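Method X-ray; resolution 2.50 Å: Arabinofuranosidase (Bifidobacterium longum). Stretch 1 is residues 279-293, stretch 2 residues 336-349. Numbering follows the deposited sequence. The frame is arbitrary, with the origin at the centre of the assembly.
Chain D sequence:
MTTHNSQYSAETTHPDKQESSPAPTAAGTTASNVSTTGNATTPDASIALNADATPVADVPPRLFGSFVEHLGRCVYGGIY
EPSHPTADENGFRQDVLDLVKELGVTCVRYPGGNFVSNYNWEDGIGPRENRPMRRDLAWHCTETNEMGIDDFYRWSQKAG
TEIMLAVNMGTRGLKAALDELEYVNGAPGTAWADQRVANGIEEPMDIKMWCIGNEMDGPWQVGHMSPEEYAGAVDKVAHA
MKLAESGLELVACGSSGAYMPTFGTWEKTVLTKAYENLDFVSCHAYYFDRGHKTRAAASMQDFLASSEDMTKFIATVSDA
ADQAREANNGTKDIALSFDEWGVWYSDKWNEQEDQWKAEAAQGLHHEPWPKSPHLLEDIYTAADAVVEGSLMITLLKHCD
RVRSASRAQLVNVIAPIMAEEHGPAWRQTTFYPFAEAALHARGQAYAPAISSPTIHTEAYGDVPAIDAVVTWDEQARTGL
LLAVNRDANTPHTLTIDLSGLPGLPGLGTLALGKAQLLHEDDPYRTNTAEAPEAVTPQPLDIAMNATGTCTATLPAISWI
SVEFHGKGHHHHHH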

# COMPACT_ATOMS: atom_id res chain seq x y z
N ASP D 279 17.38 7.69 -13.81
CA ASP D 279 18.31 8.53 -14.55
C ASP D 279 19.02 9.50 -13.61
O ASP D 279 20.16 9.90 -13.86
CB ASP D 279 17.55 9.29 -15.64
CG ASP D 279 16.85 8.35 -16.61
OD1 ASP D 279 17.53 7.82 -17.52
OD2 ASP D 279 15.62 8.15 -16.47
N PHE D 280 18.34 9.87 -12.52
CA PHE D 280 18.87 10.81 -11.55
C PHE D 280 18.69 10.33 -10.13
O PHE D 280 17.83 9.48 -9.85
CB PHE D 280 18.18 12.17 -11.69
CG PHE D 280 18.59 12.95 -12.90
CD1 PHE D 280 19.67 13.83 -12.84
CD2 PHE D 280 17.88 12.84 -14.09
CE1 PHE D 280 20.04 14.57 -13.96
CE2 PHE D 280 18.25 13.57 -15.22
CZ PHE D 280 19.33 14.45 -15.15
N VAL D 281 19.51 10.87 -9.23
CA VAL D 281 19.31 10.75 -7.80
C VAL D 281 19.34 12.17 -7.23
O VAL D 281 20.20 12.98 -7.61
CB VAL D 281 20.35 9.81 -7.13
CG1 VAL D 281 21.79 10.26 -7.41
CG2 VAL D 281 20.09 9.66 -5.63
N SER D 282 18.40 12.48 -6.34
CA SER D 282 18.23 13.84 -5.84
C SER D 282 19.10 14.13 -4.62
O SER D 282 19.27 13.27 -3.75
CB SER D 282 16.77 14.12 -5.50
OG SER D 282 16.41 13.57 -4.25
N CYS D 283 19.65 15.34 -4.57
CA CYS D 283 20.40 15.81 -3.41
C CYS D 283 19.79 17.10 -2.90
O CYS D 283 19.44 17.99 -3.68
CB CYS D 283 21.86 16.05 -3.78
SG CYS D 283 22.74 14.58 -4.34
N HIS D 284 19.66 17.19 -1.57
CA HIS D 284 19.10 18.37 -0.92
C HIS D 284 20.10 18.97 0.06
O HIS D 284 20.62 18.27 0.93
CB HIS D 284 17.79 18.01 -0.22
CG HIS D 284 16.68 17.64 -1.15
ND1 HIS D 284 15.36 17.96 -0.91
CD2 HIS D 284 16.69 16.98 -2.34
CE1 HIS D 284 14.61 17.51 -1.90
NE2 HIS D 284 15.39 16.91 -2.78
N ALA D 285 20.38 20.26 -0.09
CA ALA D 285 21.39 20.93 0.73
C ALA D 285 21.02 22.37 1.08
O ALA D 285 21.10 23.26 0.24
CB ALA D 285 22.75 20.88 0.04
N TYR D 286 20.60 22.57 2.33
CA TYR D 286 20.30 23.91 2.84
C TYR D 286 21.35 24.36 3.85
O TYR D 286 21.88 23.54 4.62
CB TYR D 286 18.91 23.93 3.50
CG TYR D 286 17.74 23.80 2.55
CD1 TYR D 286 17.32 24.88 1.77
CD2 TYR D 286 17.03 22.60 2.45
CE1 TYR D 286 16.23 24.76 0.91
CE2 TYR D 286 15.95 22.47 1.59
CZ TYR D 286 15.55 23.56 0.82
OH TYR D 286 14.48 23.44 -0.03
N TYR D 287 21.66 25.65 3.85
CA TYR D 287 22.67 26.22 4.75
C TYR D 287 22.25 27.57 5.31
O TYR D 287 21.56 28.34 4.63
CB TYR D 287 24.01 26.36 4.02
CG TYR D 287 24.47 25.11 3.32
CD1 TYR D 287 25.11 24.08 4.02
CD2 TYR D 287 24.28 24.95 1.95
CE1 TYR D 287 25.53 22.93 3.38
CE2 TYR D 287 24.70 23.80 1.29
CZ TYR D 287 25.33 22.80 2.01
OH TYR D 287 25.75 21.66 1.37
N PHE D 288 22.66 27.85 6.54
CA PHE D 288 22.39 29.15 7.19
C PHE D 288 23.40 29.47 8.29
O PHE D 288 24.16 28.60 8.72
CB PHE D 288 20.95 29.23 7.71
CG PHE D 288 20.66 28.35 8.90
CD1 PHE D 288 20.49 26.97 8.75
CD2 PHE D 288 20.53 28.90 10.17
CE1 PHE D 288 20.22 26.16 9.85
CE2 PHE D 288 20.25 28.10 11.28
CZ PHE D 288 20.09 26.73 11.12
N ASP D 289 23.41 30.72 8.73
CA ASP D 289 24.26 31.17 9.83
C ASP D 289 23.59 30.82 11.16
O ASP D 289 22.60 31.44 11.55
CB ASP D 289 24.53 32.67 9.73
CG ASP D 289 25.53 33.17 10.77
OD1 ASP D 289 26.36 32.37 11.25
OD2 ASP D 289 25.49 34.38 11.09
N ARG D 290 24.14 29.82 11.85
CA ARG D 290 23.54 29.28 13.07
C ARG D 290 23.59 30.24 14.25
O ARG D 290 22.81 30.11 15.20
CB ARG D 290 24.18 27.94 13.45
CG ARG D 290 23.88 26.81 12.47
CD ARG D 290 24.31 25.46 13.01
NE ARG D 290 24.47 24.47 11.95
CZ ARG D 290 23.50 23.67 11.50
NH1 ARG D 290 22.28 23.73 12.02
NH2 ARG D 290 23.76 22.81 10.52
N GLY D 291 24.50 31.21 14.20
CA GLY D 291 24.61 32.24 15.22
C GLY D 291 24.34 33.62 14.68
O GLY D 291 25.04 34.58 15.03
N HIS D 292 23.33 33.74 13.82
CA HIS D 292 22.98 35.02 13.21
C HIS D 292 22.24 35.93 14.20
O HIS D 292 22.25 37.15 14.05
CB HIS D 292 22.15 34.81 11.94
CG HIS D 292 20.75 34.36 12.19
ND1 HIS D 292 20.44 33.07 12.58
CD2 HIS D 292 19.57 35.02 12.11
CE1 HIS D 292 19.13 32.97 12.73
NE2 HIS D 292 18.58 34.14 12.45
N LYS D 293 21.61 35.30 15.19
CA LYS D 293 20.93 36.02 16.27
C LYS D 293 21.90 36.75 17.21
O LYS D 293 21.54 37.76 17.81
CB LYS D 293 20.02 35.06 17.06
CG LYS D 293 20.44 33.59 17.04
CD LYS D 293 21.50 33.25 18.09
CE LYS D 293 20.89 32.66 19.36
NZ LYS D 293 20.14 33.66 20.17
N LEU D 336 23.53 13.25 -10.88
CA LEU D 336 23.05 13.86 -9.65
C LEU D 336 22.14 15.04 -9.95
O LEU D 336 22.38 15.80 -10.88
CB LEU D 336 24.23 14.32 -8.78
CG LEU D 336 24.79 13.37 -7.72
CD1 LEU D 336 25.20 12.01 -8.28
CD2 LEU D 336 25.97 14.03 -7.01
N SER D 337 21.09 15.17 -9.14
CA SER D 337 20.13 16.26 -9.27
C SER D 337 19.98 17.02 -7.95
O SER D 337 19.23 16.59 -7.07
CB SER D 337 18.77 15.73 -9.75
OG SER D 337 17.85 16.79 -9.95
N PHE D 338 20.70 18.13 -7.82
CA PHE D 338 20.60 18.99 -6.65
C PHE D 338 19.32 19.82 -6.69
O PHE D 338 19.36 21.05 -6.75
CB PHE D 338 21.83 19.90 -6.55
CG PHE D 338 22.81 19.47 -5.49
CD1 PHE D 338 23.78 18.51 -5.77
CD2 PHE D 338 22.77 20.02 -4.22
CE1 PHE D 338 24.68 18.11 -4.79
CE2 PHE D 338 23.67 19.63 -3.23
CZ PHE D 338 24.63 18.67 -3.52
N ASP D 339 18.18 19.13 -6.62
CA ASP D 339 16.88 19.75 -6.87
C ASP D 339 16.32 20.59 -5.71
O ASP D 339 15.27 21.22 -5.85
CB ASP D 339 15.85 18.73 -7.38
CG ASP D 339 15.73 17.50 -6.48
OD1 ASP D 339 16.32 17.48 -5.38
OD2 ASP D 339 15.02 16.56 -6.89
N GLU D 340 17.03 20.60 -4.58
CA GLU D 340 16.75 21.54 -3.50
C GLU D 340 18.05 22.01 -2.85
O GLU D 340 18.66 21.28 -2.07
CB GLU D 340 15.79 20.94 -2.46
CG GLU D 340 14.32 21.02 -2.85
CD GLU D 340 13.38 20.63 -1.72
OE1 GLU D 340 13.65 20.97 -0.55
OE2 GLU D 340 12.34 20.00 -2.02
N TRP D 341 18.48 23.21 -3.21
CA TRP D 341 19.67 23.81 -2.62
C TRP D 341 19.47 25.30 -2.33
O TRP D 341 18.56 25.92 -2.88
CB TRP D 341 20.91 23.58 -3.50
CG TRP D 341 20.93 24.38 -4.77
CD1 TRP D 341 20.41 24.02 -5.98
CD2 TRP D 341 21.53 25.67 -4.97
NE1 TRP D 341 20.63 25.00 -6.91
CE2 TRP D 341 21.31 26.03 -6.32
CE3 TRP D 341 22.22 26.56 -4.13
CZ2 TRP D 341 21.76 27.24 -6.85
CZ3 TRP D 341 22.66 27.77 -4.66
CH2 TRP D 341 22.43 28.10 -6.01
N GLY D 342 20.32 25.85 -1.48
CA GLY D 342 20.30 27.28 -1.18
C GLY D 342 20.41 27.62 0.29
O GLY D 342 20.57 26.73 1.13
N VAL D 343 20.32 28.91 0.60
CA VAL D 343 20.38 29.40 1.97
C VAL D 343 18.98 29.46 2.57
O VAL D 343 18.09 30.10 2.01
CB VAL D 343 21.07 30.79 2.05
CG1 VAL D 343 20.95 31.38 3.45
CG2 VAL D 343 22.53 30.69 1.65
N TRP D 344 18.80 28.78 3.71
CA TRP D 344 17.53 28.81 4.45
C TRP D 344 17.74 28.76 5.96
O TRP D 344 18.29 27.79 6.49
CB TRP D 344 16.60 27.68 3.98
CG TRP D 344 15.35 27.47 4.82
CD1 TRP D 344 14.62 28.43 5.47
CD2 TRP D 344 14.68 26.23 5.07
NE1 TRP D 344 13.55 27.86 6.11
CE2 TRP D 344 13.56 26.51 5.88
CE3 TRP D 344 14.92 24.90 4.68
CZ2 TRP D 344 12.68 25.52 6.32
CZ3 TRP D 344 14.04 23.91 5.12
CH2 TRP D 344 12.94 24.23 5.93
N TYR D 345 17.30 29.81 6.64
CA TYR D 345 17.32 29.88 8.10
C TYR D 345 16.18 29.05 8.67
O TYR D 345 15.08 29.55 8.92
CB TYR D 345 17.26 31.34 8.57
CG TYR D 345 18.54 32.11 8.33
CD1 TYR D 345 18.75 32.79 7.13
CD2 TYR D 345 19.54 32.14 9.29
CE1 TYR D 345 19.94 33.49 6.90
CE2 TYR D 345 20.73 32.84 9.07
CZ TYR D 345 20.92 33.51 7.88
OH TYR D 345 22.09 34.20 7.67
N SER D 346 16.45 27.76 8.88
CA SER D 346 15.44 26.77 9.23
C SER D 346 15.06 26.74 10.72
O SER D 346 14.14 26.03 11.11
CB SER D 346 15.86 25.38 8.76
OG SER D 346 17.18 25.07 9.19
N ASP D 347 15.77 27.53 11.53
CA ASP D 347 15.47 27.64 12.96
C ASP D 347 14.12 28.31 13.24
O ASP D 347 13.47 28.00 14.24
CB ASP D 347 16.61 28.34 13.71
CG ASP D 347 17.00 29.67 13.09
OD1 ASP D 347 16.78 29.88 11.88
OD2 ASP D 347 17.56 30.51 13.82
N LYS D 348 13.72 29.22 12.35
CA LYS D 348 12.41 29.88 12.44
C LYS D 348 11.26 28.89 12.25
O LYS D 348 10.24 28.98 12.94
CB LYS D 348 12.31 31.01 11.40
CG LYS D 348 13.01 32.33 11.77
CD LYS D 348 14.53 32.23 11.69
CE LYS D 348 15.20 33.60 11.75
NZ LYS D 348 15.32 34.23 10.40
N TRP D 349 11.43 27.95 11.33
CA TRP D 349 10.44 26.90 11.09
C TRP D 349 10.51 25.81 12.16
O TRP D 349 9.49 25.24 12.55
CB TRP D 349 10.59 26.31 9.68
CG TRP D 349 9.69 25.14 9.41
CD1 TRP D 349 10.07 23.84 9.22
CD2 TRP D 349 8.26 25.16 9.29
NE1 TRP D 349 8.97 23.05 9.00
CE2 TRP D 349 7.84 23.83 9.03
CE3 TRP D 349 7.29 26.17 9.38
CZ2 TRP D 349 6.49 23.48 8.86
CZ3 TRP D 349 5.95 25.82 9.21
CH2 TRP D 349 5.56 24.49 8.96

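Strand 280-287 runs parallel to the second stretch, and the pairing continues past the corners that the latter turns at Glu340 and Gly342. Near the start, Ser337 N donates to Val281 O (2.8 Å) and Cys283 N to Ser337 O (2.8 Å). The register then slips by one residue. Ser282 pairs with Ser337, but His284 pairs with Glu340, so a beta bulge lies between. Beyond it the ladder resumes: Ala285 N donates a hydrogen bond to Glu340 O (2.8 Å), Gly342 N to Ala285 O (3.2 Å), Tyr287 N to Gly342 O (3.1 Å) and Trp344 N to Tyr287 O (2.9 Å). Gly342 has phi/psi of 135/-177, where a CB would jam against the carbonyl O of Trp341. These angles call for glycine.

Phe338 lies in the bulge, and its ring packs on Cys283 and Ala285. Cys283 CB sits over its ring face, 3.6 Å from Phe338 CE1, and Ala285 CB meets the ring edge at Phe338 CE2 (3.6 Å). Val281 CG1 packs on Leu336 CD1 at 3.9 Å.

The side chains of His284, Tyr286 and Glu340 lie on one face of the sheet, and those of Val281, Leu336 and Ala285 on the other. Glu340 CB lies over the His284 ring. The Glu340 carboxylate reaches further and accepts a hydrogen bond from Tyr286, with Tyr286 OH to Glu340 OE1 at 2.7 Å. His284 NE2 is 2.8 Å from Asp339 OD1. Trp344 turns the edge of its six-membered ring to the Tyr286 face, with the planes at 78°.

Past the strand, aromatic packing takes over. Phe288 CB lies over the Tyr345 ring, and the two rings meet obliquely. The edge of Tyr345 points toward the face of His292. A type I turn runs from Asp289 to His292. Arg290 and Gly291 make no contact, while the imidazole of His292 does. His292 ND1 donates a hydrogen bond to Asp289 O (2.9 Å). At the ring edge, His292 CE1 approaches Asp347 OD2 at 3.1 Å.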